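Local coordinates for thioredoxin (TrxA-1) (PDB 3TCO), which probably reduces disulfide bonds in other proteins through a redox-active pair of cysteines carried on a thioredoxin fold, at residues D69-L74 with L80-G85; K44-K49 with D98-T103. All blocks are in the same frame, centred on the assembly; numbering follows the deposited sequence.

Interaction 1 (D69-L74 with L80-G85); sequences DKYSVL and LIFVNG. With EDO (1,2-ethanediol), chain E.
Y71 meets F82 in an offset edge-to-face pair, the rim of F82 directed at one face of the tyrosine ring. The planes stand at 87° and the centroids lie 5.4 Å apart; F82 CZ comes to 3.7 Å from Y71 CZ, nearer the phenol end than the ring centre. Y71 CG lies anti to its carbonyl carbon (chi1 -64°), which turns the ring toward the strand, while CG of K70 rests on the opposite face.

Apolar packing extends the patch. L80 CD1 meets the ring obliquely at its backbone end, 4.1 Å from Y71 CG, and the CG2 methyl of V73 approaches L80 CD2 more loosely. With an alanine at Y71, the edge of F82 would probably lose its facing ring and a gap would open beside the L80 methyl.

Polar bonds mark the two ends. S72, at positive phi, closes helix 65-70 in a Schellman motif, its N donating to D69 O at 2.9 Å. At the end of the strand, a 1,2-ethanediol, probably from the crystallisation liquor, gives a hydrogen bond from O1 to V83 O and receives one at O2 from N84 ND2 (2.8 Å); Q86 is a further partner.

The turn after helix 65-70 thus packs on one face of the thioredoxin-fold sheet. Strand 78-83 runs antiparallel to both its neighbours, 23-29 and 86-92. L80 and F82 also pack on V26, whereas on the other face of the sheet I81 and V83 pack against helix 97-107.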
ATOM      1  N   ASP A  69       5.795   9.447  -8.645  1.00 27.01           N
ATOM      2  CA  ASP A  69       7.086  10.089  -8.882  1.00 28.67           C
ATOM      3  C   ASP A  69       7.698  10.567  -7.572  1.00 28.26           C
ATOM      4  O   ASP A  69       8.882  10.354  -7.317  1.00 29.15           O
ATOM      5  CB  ASP A  69       6.942  11.278  -9.846  1.00 30.88           C
ATOM      6  CG  ASP A  69       6.609  10.851 -11.265  1.00 35.56           C
ATOM      7  OD1 ASP A  69       7.013   9.740 -11.671  1.00 37.72           O
ATOM      8  OD2 ASP A  69       5.955  11.635 -11.988  1.00 37.91           O
ATOM      9  N   LYS A  70       6.887  11.206  -6.735  1.00 27.20           N
ATOM     10  CA  LYS A  70       7.371  11.703  -5.456  1.00 25.76           C
ATOM     11  C   LYS A  70       8.116  10.621  -4.677  1.00 26.07           C
ATOM     12  O   LYS A  70       9.164  10.890  -4.095  1.00 25.38           O
ATOM     13  CB  LYS A  70       6.206  12.238  -4.617  1.00 26.54           C
ATOM     14  CG  LYS A  70       6.626  12.806  -3.266  1.00 26.78           C
ATOM     15  CD  LYS A  70       5.499  13.584  -2.569  1.00 26.92           C
ATOM     16  CE  LYS A  70       5.958  14.045  -1.191  1.00 28.59           C
ATOM     17  NZ  LYS A  70       4.929  14.805  -0.428  1.00 26.81           N
ATOM     18  N   TYR A  71       7.586   9.400  -4.668  1.00 25.03           N
ATOM     19  CA  TYR A  71       8.234   8.314  -3.932  1.00 25.85           C
ATOM     20  C   TYR A  71       9.037   7.367  -4.818  1.00 27.48           C
ATOM     21  O   TYR A  71       9.282   6.221  -4.448  1.00 26.80           O
ATOM     22  CB  TYR A  71       7.187   7.531  -3.125  1.00 25.64           C
ATOM     23  CG  TYR A  71       6.534   8.370  -2.059  1.00 24.04           C
ATOM     24  CD1 TYR A  71       5.309   8.999  -2.293  1.00 23.87           C
ATOM     25  CD2 TYR A  71       7.169   8.603  -0.838  1.00 24.32           C
ATOM     26  CE1 TYR A  71       4.736   9.835  -1.345  1.00 21.64           C
ATOM     27  CE2 TYR A  71       6.601   9.448   0.124  1.00 24.17           C
ATOM     28  CZ  TYR A  71       5.386  10.057  -0.139  1.00 22.65           C
ATOM     29  OH  TYR A  71       4.808  10.891   0.793  1.00 24.18           O
ATOM     30  N   SER A  72       9.445   7.872  -5.980  1.00 27.93           N
ATOM     31  CA  SER A  72      10.233   7.128  -6.956  1.00 29.87           C
ATOM     32  C   SER A  72       9.752   5.707  -7.264  1.00 29.50           C
ATOM     33  O   SER A  72      10.547   4.766  -7.325  1.00 29.52           O
ATOM     34  CB  SER A  72      11.699   7.093  -6.516  1.00 31.51           C
ATOM     35  OG  SER A  72      11.820   6.541  -5.217  1.00 36.30           O
ATOM     36  N   VAL A  73       8.453   5.551  -7.474  1.00 27.60           N
ATOM     37  CA  VAL A  73       7.906   4.247  -7.800  1.00 27.85           C
ATOM     38  C   VAL A  73       8.167   3.993  -9.286  1.00 29.05           C
ATOM     39  O   VAL A  73       7.389   4.409 -10.150  1.00 29.14           O
ATOM     40  CB  VAL A  73       6.400   4.202  -7.511  1.00 26.16           C
ATOM     41  CG1 VAL A  73       5.823   2.862  -7.940  1.00 24.19           C
ATOM     42  CG2 VAL A  73       6.164   4.446  -6.017  1.00 24.32           C
ATOM     43  N   LEU A  74       9.270   3.310  -9.573  1.00 30.46           N
ATOM     44  CA  LEU A  74       9.653   3.013 -10.955  1.00 31.30           C
ATOM     45  C   LEU A  74       9.159   1.654 -11.435  1.00 30.63           C
ATOM     46  O   LEU A  74       8.994   1.431 -12.640  1.00 30.83           O
ATOM     47  CB  LEU A  74      11.172   3.080 -11.101  1.00 34.36           C
ATOM     48  CG  LEU A  74      11.804   4.441 -10.790  1.00 37.53           C
ATOM     49  CD1 LEU A  74      13.313   4.359 -10.983  1.00 38.80           C
ATOM     50  CD2 LEU A  74      11.205   5.513 -11.703  1.00 39.20           C
ATOM     51  N   LEU A  80       4.417   0.885  -0.403  1.00 12.26           N
ATOM     52  CA  LEU A  80       5.023   1.881   0.470  1.00 12.67           C
ATOM     53  C   LEU A  80       4.492   1.612   1.867  1.00 13.69           C
ATOM     54  O   LEU A  80       3.327   1.220   2.020  1.00 11.87           O
ATOM     55  CB  LEU A  80       4.586   3.286   0.057  1.00 12.82           C
ATOM     56  CG  LEU A  80       4.826   3.668  -1.411  1.00 12.85           C
ATOM     57  CD1 LEU A  80       4.207   5.050  -1.688  1.00 14.61           C
ATOM     58  CD2 LEU A  80       6.326   3.655  -1.687  1.00 13.90           C
ATOM     59  N   ILE A  81       5.333   1.809   2.876  1.00 12.82           N
ATOM     60  CA  ILE A  81       4.891   1.624   4.250  1.00 13.89           C
ATOM     61  C   ILE A  81       5.184   2.884   5.063  1.00 13.25           C
ATOM     62  O   ILE A  81       6.330   3.341   5.154  1.00 12.49           O
ATOM     63  CB  ILE A  81       5.560   0.403   4.907  1.00 15.33           C
ATOM     64  CG1 ILE A  81       5.235  -0.851   4.069  1.00 17.04           C
ATOM     65  CG2 ILE A  81       5.048   0.254   6.361  1.00 12.93           C
ATOM     66  CD1 ILE A  81       5.811  -2.114   4.590  1.00 23.24           C
ATOM     67  N   PHE A  82       4.128   3.445   5.641  1.00 14.07           N
ATOM     68  CA  PHE A  82       4.240   4.666   6.438  1.00 13.85           C
ATOM     69  C   PHE A  82       3.878   4.400   7.885  1.00 14.20           C
ATOM     70  O   PHE A  82       2.867   3.758   8.158  1.00 13.37           O
ATOM     71  CB  PHE A  82       3.290   5.746   5.917  1.00 12.73           C
ATOM     72  CG  PHE A  82       3.619   6.241   4.534  1.00 13.36           C
ATOM     73  CD1 PHE A  82       3.124   5.587   3.404  1.00 13.61           C
ATOM     74  CD2 PHE A  82       4.421   7.364   4.365  1.00 13.91           C
ATOM     75  CE1 PHE A  82       3.428   6.054   2.110  1.00 14.09           C
ATOM     76  CE2 PHE A  82       4.734   7.837   3.071  1.00 13.34           C
ATOM     77  CZ  PHE A  82       4.233   7.178   1.954  1.00 13.16           C
ATOM     78  N   VAL A  83       4.691   4.915   8.803  1.00 13.34           N
ATOM     79  CA  VAL A  83       4.430   4.764  10.230  1.00 13.66           C
ATOM     80  C   VAL A  83       4.599   6.146  10.855  1.00 14.00           C
ATOM     81  O   VAL A  83       5.625   6.798  10.675  1.00 13.45           O
ATOM     82  CB  VAL A  83       5.401   3.742  10.885  1.00 14.21           C
ATOM     83  CG1 VAL A  83       5.194   3.707  12.415  1.00 14.18           C
ATOM     84  CG2 VAL A  83       5.155   2.352  10.301  1.00 12.48           C
ATOM     85  N   ASN A  84       3.582   6.585  11.584  1.00 13.90           N
ATOM     86  CA  ASN A  84       3.598   7.903  12.209  1.00 15.91           C
ATOM     87  C   ASN A  84       3.856   8.998  11.179  1.00 16.42           C
ATOM     88  O   ASN A  84       4.619   9.936  11.421  1.00 17.08           O
ATOM     89  CB  ASN A  84       4.634   7.974  13.338  1.00 16.24           C
ATOM     90  CG  ASN A  84       4.292   7.047  14.488  1.00 17.90           C
ATOM     91  OD1 ASN A  84       3.128   6.952  14.883  1.00 19.82           O
ATOM     92  ND2 ASN A  84       5.296   6.362  15.033  1.00 15.50           N
ATOM     93  N   GLY A  85       3.211   8.849  10.025  1.00 16.56           N
ATOM     94  CA  GLY A  85       3.306   9.832   8.955  1.00 15.59           C
ATOM     95  C   GLY A  85       4.580   9.883   8.136  1.00 14.38           C
ATOM     96  O   GLY A  85       4.730  10.777   7.305  1.00 14.47           O
TER
HETATM   97  C1  EDO E 501       8.824   6.948  11.993  1.00 17.61           C
HETATM   98  O1  EDO E 501       7.665   7.765  11.815  1.00 19.38           O
HETATM   99  C2  EDO E 501       8.471   5.761  12.891  1.00 17.92           C
HETATM  100  O2  EDO E 501       8.003   6.251  14.151  1.00 17.69           O

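Interaction 2 (K44-K49 with D98-T103); sequences KKVAEK and DTLEST
V46 presses both of its methyl groups against helix 97-107, where L100 and E101 receive them. On the side of segment 44-49, the apolar part of the contact rests on this valine: V46 CG2 lies 3.8 Å from L100 CD2 and 3.7 Å from E101 CG, and V46 CG1 also comes within 4.0 Å of E101 CG. The glutamate thus contributes its hydrocarbon stem to the packing while its carboxylate is directed to K49. With CG anti to the backbone N (chi1 -173°), L100 extends toward the valine, and the two branched side chains cross at a slant.

The ionic part lies at the exposed margin. K49 and E101 form a salt bridge in which K49 NZ donates to E101 OE2; the modelled separation is very short, so its exact length is doubtful. Both chains are extended beyond CG, and E101 starts with CG anti to its carbonyl carbon (chi1 -61°), a course that carries the carboxylate past V46 to the lysine.

Segments 44-49 and 98-103 run in roughly the same direction, at 30° to each other, with axes 10.3 Å apart at closest approach. Helices 34-49 and 97-107, to which they belong, pack side by side on one face of the thioredoxin-fold sheet, and further inward V46 also touches F56 of strand 55-60.

E97 brings a second carboxylate close to that of E101 and makes a long, weak ion pair with K49, so the lysine is likely to ease the repulsion between the two acids.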
ATOM      1  N   LYS A  44      -5.257  -7.764  -0.277  1.00 16.35           N
ATOM      2  CA  LYS A  44      -6.624  -7.658   0.241  1.00 18.60           C
ATOM      3  C   LYS A  44      -6.868  -8.588   1.438  1.00 18.39           C
ATOM      4  O   LYS A  44      -7.503  -8.202   2.430  1.00 16.51           O
ATOM      5  CB  LYS A  44      -7.614  -7.987  -0.871  1.00 20.86           C
ATOM      6  CG  LYS A  44      -7.742  -6.871  -1.891  1.00 25.59           C
ATOM      7  CD  LYS A  44      -8.575  -7.296  -3.093  1.00 28.93           C
ATOM      8  CE  LYS A  44      -8.785  -6.131  -4.044  1.00 30.01           C
ATOM      9  NZ  LYS A  44      -9.776  -6.503  -5.085  1.00 33.33           N
ATOM     10  N   LYS A  45      -6.357  -9.810   1.334  1.00 16.56           N
ATOM     11  CA  LYS A  45      -6.501 -10.790   2.405  1.00 19.22           C
ATOM     12  C   LYS A  45      -5.847 -10.305   3.704  1.00 17.84           C
ATOM     13  O   LYS A  45      -6.432 -10.413   4.790  1.00 18.49           O
ATOM     14  CB  LYS A  45      -5.879 -12.123   1.974  1.00 21.38           C
ATOM     15  CG  LYS A  45      -5.947 -13.195   3.051  1.00 27.43           C
ATOM     16  CD  LYS A  45      -5.667 -14.570   2.472  1.00 30.42           C
ATOM     17  CE  LYS A  45      -5.960 -15.665   3.496  1.00 32.42           C
ATOM     18  NZ  LYS A  45      -6.051 -17.012   2.857  1.00 33.72           N
ATOM     19  N   VAL A  46      -4.633  -9.771   3.607  1.00 15.73           N
ATOM     20  CA  VAL A  46      -3.956  -9.276   4.795  1.00 16.12           C
ATOM     21  C   VAL A  46      -4.667  -8.033   5.333  1.00 16.00           C
ATOM     22  O   VAL A  46      -4.804  -7.868   6.550  1.00 15.06           O
ATOM     23  CB  VAL A  46      -2.465  -8.979   4.509  1.00 16.16           C
ATOM     24  CG1 VAL A  46      -1.780  -8.393   5.759  1.00 15.10           C
ATOM     25  CG2 VAL A  46      -1.761 -10.293   4.116  1.00 17.56           C
ATOM     26  N   ALA A  47      -5.146  -7.176   4.436  1.00 14.99           N
ATOM     27  CA  ALA A  47      -5.855  -5.972   4.865  1.00 15.16           C
ATOM     28  C   ALA A  47      -7.088  -6.363   5.691  1.00 15.39           C
ATOM     29  O   ALA A  47      -7.439  -5.689   6.664  1.00 14.36           O
ATOM     30  CB  ALA A  47      -6.278  -5.134   3.656  1.00 15.60           C
ATOM     31  N   GLU A  48      -7.743  -7.451   5.292  1.00 15.97           N
ATOM     32  CA  GLU A  48      -8.920  -7.929   6.010  1.00 18.39           C
ATOM     33  C   GLU A  48      -8.495  -8.446   7.393  1.00 18.50           C
ATOM     34  O   GLU A  48      -9.168  -8.198   8.397  1.00 19.13           O
ATOM     35  CB  GLU A  48      -9.591  -9.044   5.202  1.00 20.60           C
ATOM     36  CG  GLU A  48     -10.761  -9.735   5.887  1.00 24.16           C
ATOM     37  CD  GLU A  48     -11.880  -8.792   6.292  1.00 28.25           C
ATOM     38  OE1 GLU A  48     -12.106  -7.771   5.609  1.00 29.36           O
ATOM     39  OE2 GLU A  48     -12.556  -9.088   7.297  1.00 32.29           O
ATOM     40  N   LYS A  49      -7.378  -9.162   7.453  1.00 18.33           N
ATOM     41  CA  LYS A  49      -6.902  -9.682   8.731  1.00 18.43           C
ATOM     42  C   LYS A  49      -6.660  -8.558   9.728  1.00 19.08           C
ATOM     43  O   LYS A  49      -6.870  -8.739  10.935  1.00 18.80           O
ATOM     44  CB  LYS A  49      -5.602 -10.467   8.562  1.00 22.13           C
ATOM     45  CG  LYS A  49      -5.724 -11.781   7.800  1.00 25.14           C
ATOM     46  CD  LYS A  49      -4.434 -12.594   7.937  1.00 28.08           C
ATOM     47  CE  LYS A  49      -4.532 -13.919   7.195  1.00 30.29           C
ATOM     48  NZ  LYS A  49      -3.327 -14.783   7.427  1.00 32.03           N
ATOM     49  N   ASP A  98       3.645 -13.995   4.109  1.00 16.19           N
ATOM     50  CA  ASP A  98       4.278 -14.044   5.415  1.00 17.29           C
ATOM     51  C   ASP A  98       5.061 -12.756   5.666  1.00 17.96           C
ATOM     52  O   ASP A  98       4.974 -12.178   6.740  1.00 16.11           O
ATOM     53  CB  ASP A  98       5.157 -15.311   5.563  1.00 19.45           C
ATOM     54  CG  ASP A  98       6.258 -15.416   4.514  1.00 20.17           C
ATOM     55  OD1 ASP A  98       6.147 -14.800   3.434  1.00 20.67           O
ATOM     56  OD2 ASP A  98       7.239 -16.150   4.770  1.00 21.40           O
ATOM     57  N   THR A  99       5.788 -12.280   4.664  1.00 18.80           N
ATOM     58  CA  THR A  99       6.540 -11.040   4.812  1.00 19.60           C
ATOM     59  C   THR A  99       5.612  -9.846   5.071  1.00 20.25           C
ATOM     60  O   THR A  99       5.908  -8.985   5.899  1.00 18.90           O
ATOM     61  CB  THR A  99       7.382 -10.758   3.556  1.00 21.64           C
ATOM     62  OG1 THR A  99       8.314 -11.830   3.370  1.00 21.34           O
ATOM     63  CG2 THR A  99       8.154  -9.441   3.705  1.00 23.20           C
ATOM     64  N   LEU A 100       4.487  -9.801   4.367  1.00 19.08           N
ATOM     65  CA  LEU A 100       3.539  -8.705   4.533  1.00 20.01           C
ATOM     66  C   LEU A 100       2.907  -8.692   5.940  1.00 19.48           C
ATOM     67  O   LEU A 100       2.811  -7.639   6.584  1.00 19.09           O
ATOM     68  CB  LEU A 100       2.456  -8.803   3.450  1.00 19.62           C
ATOM     69  CG  LEU A 100       1.450  -7.653   3.347  1.00 21.10           C
ATOM     70  CD1 LEU A 100       2.199  -6.336   3.144  1.00 21.12           C
ATOM     71  CD2 LEU A 100       0.482  -7.929   2.189  1.00 19.58           C
ATOM     72  N   GLU A 101       2.486  -9.857   6.423  1.00 19.50           N
ATOM     73  CA  GLU A 101       1.875  -9.948   7.751  1.00 19.58           C
ATOM     74  C   GLU A 101       2.915  -9.662   8.828  1.00 19.47           C
ATOM     75  O   GLU A 101       2.625  -9.017   9.845  1.00 20.18           O
ATOM     76  CB  GLU A 101       1.269 -11.347   7.952  1.00 20.94           C
ATOM     77  CG  GLU A 101       0.183 -11.655   6.940  1.00 21.78           C
ATOM     78  CD  GLU A 101      -0.294 -13.097   6.969  1.00 25.19           C
ATOM     79  OE1 GLU A 101       0.520 -14.003   7.260  1.00 25.07           O
ATOM     80  OE2 GLU A 101      -1.481 -13.324   6.661  1.00 25.65           O
ATOM     81  N   SER A 102       4.133 -10.144   8.597  1.00 18.30           N
ATOM     82  CA  SER A 102       5.236  -9.949   9.529  1.00 19.78           C
ATOM     83  C   SER A 102       5.560  -8.458   9.658  1.00 20.22           C
ATOM     84  O   SER A 102       5.801  -7.947  10.763  1.00 18.96           O
ATOM     85  CB  SER A 102       6.470 -10.709   9.031  1.00 21.23           C
ATOM     86  OG  SER A 102       7.534 -10.598   9.952  1.00 26.88           O
ATOM     87  N   THR A 103       5.548  -7.763   8.522  1.00 18.75           N
ATOM     88  CA  THR A 103       5.844  -6.336   8.497  1.00 19.17           C
ATOM     89  C   THR A 103       4.781  -5.544   9.251  1.00 18.28           C
ATOM     90  O   THR A 103       5.100  -4.648  10.043  1.00 18.77           O
ATOM     91  CB  THR A 103       5.927  -5.827   7.051  1.00 19.16           C
ATOM     92  OG1 THR A 103       6.956  -6.545   6.364  1.00 18.86           O
ATOM     93  CG2 THR A 103       6.260  -4.348   7.027  1.00 19.20           C
TER

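How the interactions relate
Interactions 1 and 2 occupy opposite faces of the central sheet and opposite sides of the chain's centre, about 18 Å apart between their centres. Strand 78-83 links them: with alternate residues it faces the turn after helix 65-70 in interaction 1, and from its other face I81 CD1 packs 3.3 Å from T103 CG2, a residue of segment 98-103. Along the chain, interaction 1 is nested within the loop that interaction 2 closes. The redox-active cysteines, C33 and C36, form the observed disulfide at the start of helix 34-49, whereas interaction 2 holds that helix near its far end. Neither contact includes the disulfide.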